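Long-range contact in beta-galactosidase (Streptococcus pneumoniae, PDB 4CU9), which probably hydrolyses terminal beta-galactose residues from glycans, the part described here being a calcium-containing carbohydrate-binding module: residues N131-A139 with V151-R162. Residues are numbered along the deposited sequence; the frame is centred on the assembly and turned at random.
Sequences NWEAVPYRA and VTFKAVKAKAMR. Unlike the reference sequence in segment 151-162: Ala160 (reference Val). With EDO (1,2-ethanediol), chain D.
Val151 meets Ala139 in an antiparallel non-hydrogen-bonded pair, CG2 lying 4.0 Å from Ala139 CB, while its other methyl, CG1, packs 3.7 Å from Tyr137 CB. Thr152 supplies the hydrogen-bonded pair with Arg138: Arg138 N donates to Thr152 O at 2.9 Å in a nearly straight bond, and Thr152 N returns an equally short bond to Arg138 O. That reciprocal pair defines the antiparallel register of the hairpin formed by strands 132-139 and 149-158. Val135 CG1, anti to its own backbone N (chi1 172°), reaches 3.8 Å from Phe153 CD2, and CG2 makes a looser contact with Val156 CG1. At Lys154 a water stands between the strands, accepting from Lys154 N; its contact to Pro136 O is suspiciously short, so that half of the bridge is doubtful. Past the turn at Lys159, Ala160 places CB 4.2 Å from Trp132 CH2.

Arg162 lies flat on Trp132. Its chain, extended from CG to NE, runs over one indole face of Trp132, so that CD sits 3.4 Å from the centroid of the six-membered ring in a CH-pi contact. CZ stands above the five-membered ring, 9° off its normal; with guanidinium and indole planes only 2° apart, this is a flat cation-pi stack. Trp132 NE1 and Arg162 NH1 are both donors, each turned to other acceptors: NE1 bonds to Phe126 O, whereas NH1 and NH2 hold the two hydroxyls of a 1,2-ethanediol, probably from the crystallisation liquor. Arg162 NE forms a salt bridge with Glu101, which should help fix the guanidinium's rotation.

Strand 97-103 lies between strands 132-139 and 160-166, pairing antiparallel with both, while strand 149-158 pairs on its other side with strand 73-86, placing the contact within the beta-sheet framework of this galactose-binding-like domain.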
loop_
_atom_site.group_PDB
_atom_site.type_symbol
_atom_site.label_atom_id
_atom_site.label_comp_id
_atom_site.label_asym_id
_atom_site.label_seq_id
_atom_site.Cartn_x
_atom_site.Cartn_y
_atom_site.Cartn_z
ATOM N N ASN A 131 2.226 14.064 7.352
ATOM C CA ASN A 131 1.809 13.056 8.344
ATOM C C ASN A 131 2.453 11.688 8.135
ATOM O O ASN A 131 2.053 10.704 8.785
ATOM C CB ASN A 131 0.294 12.930 8.317
ATOM C CG ASN A 131 -0.405 14.148 8.908
ATOM O OD1 ASN A 131 0.186 14.874 9.692
ATOM N ND2 ASN A 131 -1.674 14.378 8.517
ATOM N N TRP A 132 3.483 11.640 7.288
ATOM C CA TRP A 132 4.154 10.386 6.952
ATOM C C TRP A 132 5.668 10.656 7.054
ATOM O O TRP A 132 6.164 11.648 6.499
ATOM C CB TRP A 132 3.782 9.920 5.558
ATOM C CG TRP A 132 2.308 9.569 5.432
ATOM C CD1 TRP A 132 1.337 10.359 4.950
ATOM C CD2 TRP A 132 1.684 8.350 5.805
ATOM N NE1 TRP A 132 0.112 9.720 4.973
ATOM C CE2 TRP A 132 0.294 8.483 5.527
ATOM C CE3 TRP A 132 2.147 7.152 6.354
ATOM C CZ2 TRP A 132 -0.591 7.463 5.758
ATOM C CZ3 TRP A 132 1.263 6.160 6.593
ATOM C CH2 TRP A 132 -0.086 6.303 6.306
ATOM N N GLU A 133 6.355 9.751 7.727
ATOM C CA GLU A 133 7.819 9.824 7.915
ATOM C C GLU A 133 8.501 8.631 7.237
ATOM O O GLU A 133 8.154 7.467 7.499
ATOM C CB GLU A 133 8.116 9.861 9.419
ATOM C CG GLU A 133 9.592 9.830 9.807
ATOM C CD GLU A 133 10.282 11.161 9.740
ATOM O OE1 GLU A 133 9.744 12.108 9.107
ATOM O OE2 GLU A 133 11.387 11.262 10.335
ATOM N N ALA A 134 9.504 8.935 6.407
ATOM C CA ALA A 134 10.283 7.926 5.706
ATOM C C ALA A 134 11.050 7.006 6.654
ATOM O O ALA A 134 11.603 7.446 7.690
ATOM C CB ALA A 134 11.262 8.566 4.713
ATOM N N VAL A 135 11.096 5.737 6.282
ATOM C CA VAL A 135 11.781 4.712 7.075
ATOM C C VAL A 135 12.835 4.060 6.164
ATOM O O VAL A 135 12.487 3.481 5.136
ATOM C CB VAL A 135 10.770 3.701 7.660
ATOM C CG1 VAL A 135 11.458 2.521 8.333
ATOM C CG2 VAL A 135 9.819 4.385 8.645
ATOM N N PRO A 136 14.145 4.187 6.508
ATOM C CA PRO A 136 15.122 3.513 5.653
ATOM C C PRO A 136 14.969 1.998 5.755
ATOM O O PRO A 136 14.630 1.476 6.811
ATOM C CB PRO A 136 16.497 3.987 6.217
ATOM C CG PRO A 136 16.200 5.129 7.108
ATOM C CD PRO A 136 14.805 4.908 7.624
ATOM N N TYR A 137 15.197 1.277 4.666
ATOM C CA TYR A 137 14.932 -0.159 4.659
ATOM C C TYR A 137 15.967 -0.884 3.778
ATOM O O TYR A 137 16.691 -0.239 2.976
ATOM C CB TYR A 137 13.458 -0.411 4.183
ATOM C CG TYR A 137 13.220 -0.101 2.733
ATOM C CD1 TYR A 137 13.451 -1.043 1.763
ATOM C CD2 TYR A 137 12.818 1.160 2.325
ATOM C CE1 TYR A 137 13.262 -0.764 0.425
ATOM C CE2 TYR A 137 12.637 1.464 0.994
ATOM C CZ TYR A 137 12.863 0.498 0.049
ATOM O OH TYR A 137 12.678 0.795 -1.273
ATOM N N ARG A 138 16.045 -2.198 3.941
ATOM C CA ARG A 138 16.788 -3.061 3.028
ATOM C C ARG A 138 15.856 -4.115 2.442
ATOM O O ARG A 138 15.103 -4.717 3.184
ATOM C CB ARG A 138 17.925 -3.741 3.779
ATOM C CG ARG A 138 18.935 -2.780 4.388
ATOM C CD ARG A 138 19.718 -2.007 3.318
ATOM N NE ARG A 138 20.725 -1.146 3.938
ATOM C CZ ARG A 138 21.349 -0.129 3.343
ATOM N NH1 ARG A 138 21.099 0.184 2.074
ATOM N NH2 ARG A 138 22.253 0.573 4.030
ATOM N N ALA A 139 15.894 -4.321 1.125
ATOM C CA ALA A 139 15.117 -5.392 0.473
ATOM C C ALA A 139 16.085 -6.541 0.070
ATOM O O ALA A 139 17.269 -6.291 -0.237
ATOM C CB ALA A 139 14.373 -4.868 -0.730
ATOM N N VAL A 151 11.685 -7.328 3.230
ATOM C CA VAL A 151 12.259 -6.050 3.616
ATOM C C VAL A 151 12.474 -5.999 5.116
ATOM O O VAL A 151 11.645 -6.471 5.869
ATOM C CB VAL A 151 11.289 -4.905 3.218
ATOM C CG1 VAL A 151 11.625 -3.583 3.905
ATOM C CG2 VAL A 151 11.167 -4.733 1.713
ATOM N N THR A 152 13.611 -5.426 5.544
ATOM C CA THR A 152 13.858 -5.151 6.944
ATOM C C THR A 152 14.107 -3.674 7.171
ATOM O O THR A 152 14.558 -2.924 6.293
ATOM C CB THR A 152 15.091 -5.923 7.473
ATOM O OG1 THR A 152 16.195 -5.671 6.602
ATOM C CG2 THR A 152 14.845 -7.366 7.473
ATOM N N PHE A 153 13.807 -3.249 8.379
ATOM C CA PHE A 153 14.093 -1.919 8.817
ATOM C C PHE A 153 14.261 -1.883 10.330
ATOM O O PHE A 153 13.913 -2.828 11.016
ATOM C CB PHE A 153 13.038 -0.919 8.311
ATOM C CG PHE A 153 11.598 -1.404 8.422
ATOM C CD1 PHE A 153 11.069 -2.264 7.481
ATOM C CD2 PHE A 153 10.810 -1.015 9.490
ATOM C CE1 PHE A 153 9.755 -2.706 7.586
ATOM C CE2 PHE A 153 9.493 -1.433 9.608
ATOM C CZ PHE A 153 8.971 -2.297 8.663
ATOM N N LYS A 154 14.804 -0.789 10.847
ATOM C CA LYS A 154 14.859 -0.601 12.289
ATOM C C LYS A 154 13.414 -0.486 12.826
ATOM O O LYS A 154 12.551 0.160 12.223
ATOM C CB LYS A 154 15.714 0.614 12.640
ATOM C CG LYS A 154 15.734 0.944 14.121
ATOM C CD LYS A 154 16.829 1.949 14.459
ATOM C CE LYS A 154 16.810 2.236 15.953
ATOM N NZ LYS A 154 18.111 2.744 16.454
ATOM N N ALA A 155 13.163 -1.151 13.952
ATOM C CA ALA A 155 11.836 -1.229 14.517
ATOM C C ALA A 155 11.233 0.150 14.795
ATOM O O ALA A 155 11.900 1.038 15.320
ATOM C CB ALA A 155 11.857 -2.070 15.782
ATOM N N VAL A 156 9.982 0.327 14.391
ATOM C CA VAL A 156 9.232 1.535 14.645
ATOM C C VAL A 156 7.857 1.146 15.172
ATOM O O VAL A 156 7.351 0.036 14.929
ATOM C CB VAL A 156 9.055 2.409 13.366
ATOM C CG1 VAL A 156 10.408 2.919 12.840
ATOM C CG2 VAL A 156 8.360 1.644 12.263
ATOM N N LYS A 157 7.266 2.070 15.905
ATOM C CA LYS A 157 5.896 1.965 16.374
ATOM C C LYS A 157 4.995 2.785 15.471
ATOM O O LYS A 157 5.328 3.928 15.131
ATOM C CB LYS A 157 5.815 2.479 17.804
ATOM C CG LYS A 157 6.509 1.559 18.798
ATOM C CD LYS A 157 6.380 2.073 20.243
ATOM N N ALA A 158 3.854 2.215 15.076
ATOM C CA ALA A 158 2.939 2.887 14.187
ATOM C C ALA A 158 1.544 2.258 14.204
ATOM O O ALA A 158 1.364 1.058 14.480
ATOM C CB ALA A 158 3.484 2.869 12.765
ATOM N N LYS A 159 0.581 3.097 13.905
ATOM C CA LYS A 159 -0.811 2.682 13.729
ATOM C C LYS A 159 -1.117 2.399 12.263
ATOM O O LYS A 159 -2.156 1.796 11.936
ATOM C CB LYS A 159 -1.711 3.781 14.254
ATOM C CG LYS A 159 -1.663 3.853 15.770
ATOM C CD LYS A 159 -2.455 4.979 16.398
ATOM C CE LYS A 159 -2.142 4.961 17.908
ATOM N NZ LYS A 159 -2.932 5.876 18.777
ATOM N N ALA A 160 -0.228 2.847 11.385
ATOM C CA ALA A 160 -0.380 2.642 9.934
ATOM C C ALA A 160 0.986 2.758 9.290
ATOM O O ALA A 160 1.802 3.586 9.718
ATOM C CB ALA A 160 -1.313 3.671 9.315
ATOM N N MET A 161 1.224 1.921 8.285
ATOM C CA MET A 161 2.459 1.957 7.481
ATOM C C MET A 161 2.012 2.011 6.036
ATOM O O MET A 161 0.913 1.570 5.720
ATOM C CB MET A 161 3.303 0.705 7.709
ATOM C CG MET A 161 3.796 0.575 9.138
ATOM S SD MET A 161 5.109 1.689 9.654
ATOM C CE MET A 161 6.422 1.263 8.545
ATOM N N ARG A 162 2.827 2.617 5.186
ATOM C CA ARG A 162 2.570 2.611 3.767
ATOM C C ARG A 162 3.853 2.583 2.954
ATOM O O ARG A 162 4.958 2.877 3.436
ATOM C CB ARG A 162 1.699 3.816 3.339
ATOM C CG ARG A 162 2.437 5.125 3.238
ATOM C CD ARG A 162 1.529 6.254 2.877
ATOM N NE ARG A 162 2.294 7.437 2.572
ATOM C CZ ARG A 162 1.786 8.553 2.078
ATOM N NH1 ARG A 162 0.469 8.644 1.840
ATOM N NH2 ARG A 162 2.593 9.580 1.844
HETATM C C1 EDO D . -0.774 11.544 -0.241
HETATM O O1 EDO D . -0.892 10.109 -0.339
HETATM C C2 EDO D . 0.014 12.060 0.970
HETATM O O2 EDO D . 1.413 11.902 0.746
HETATM O O HOH W 1 15.228 1.735 9.254
#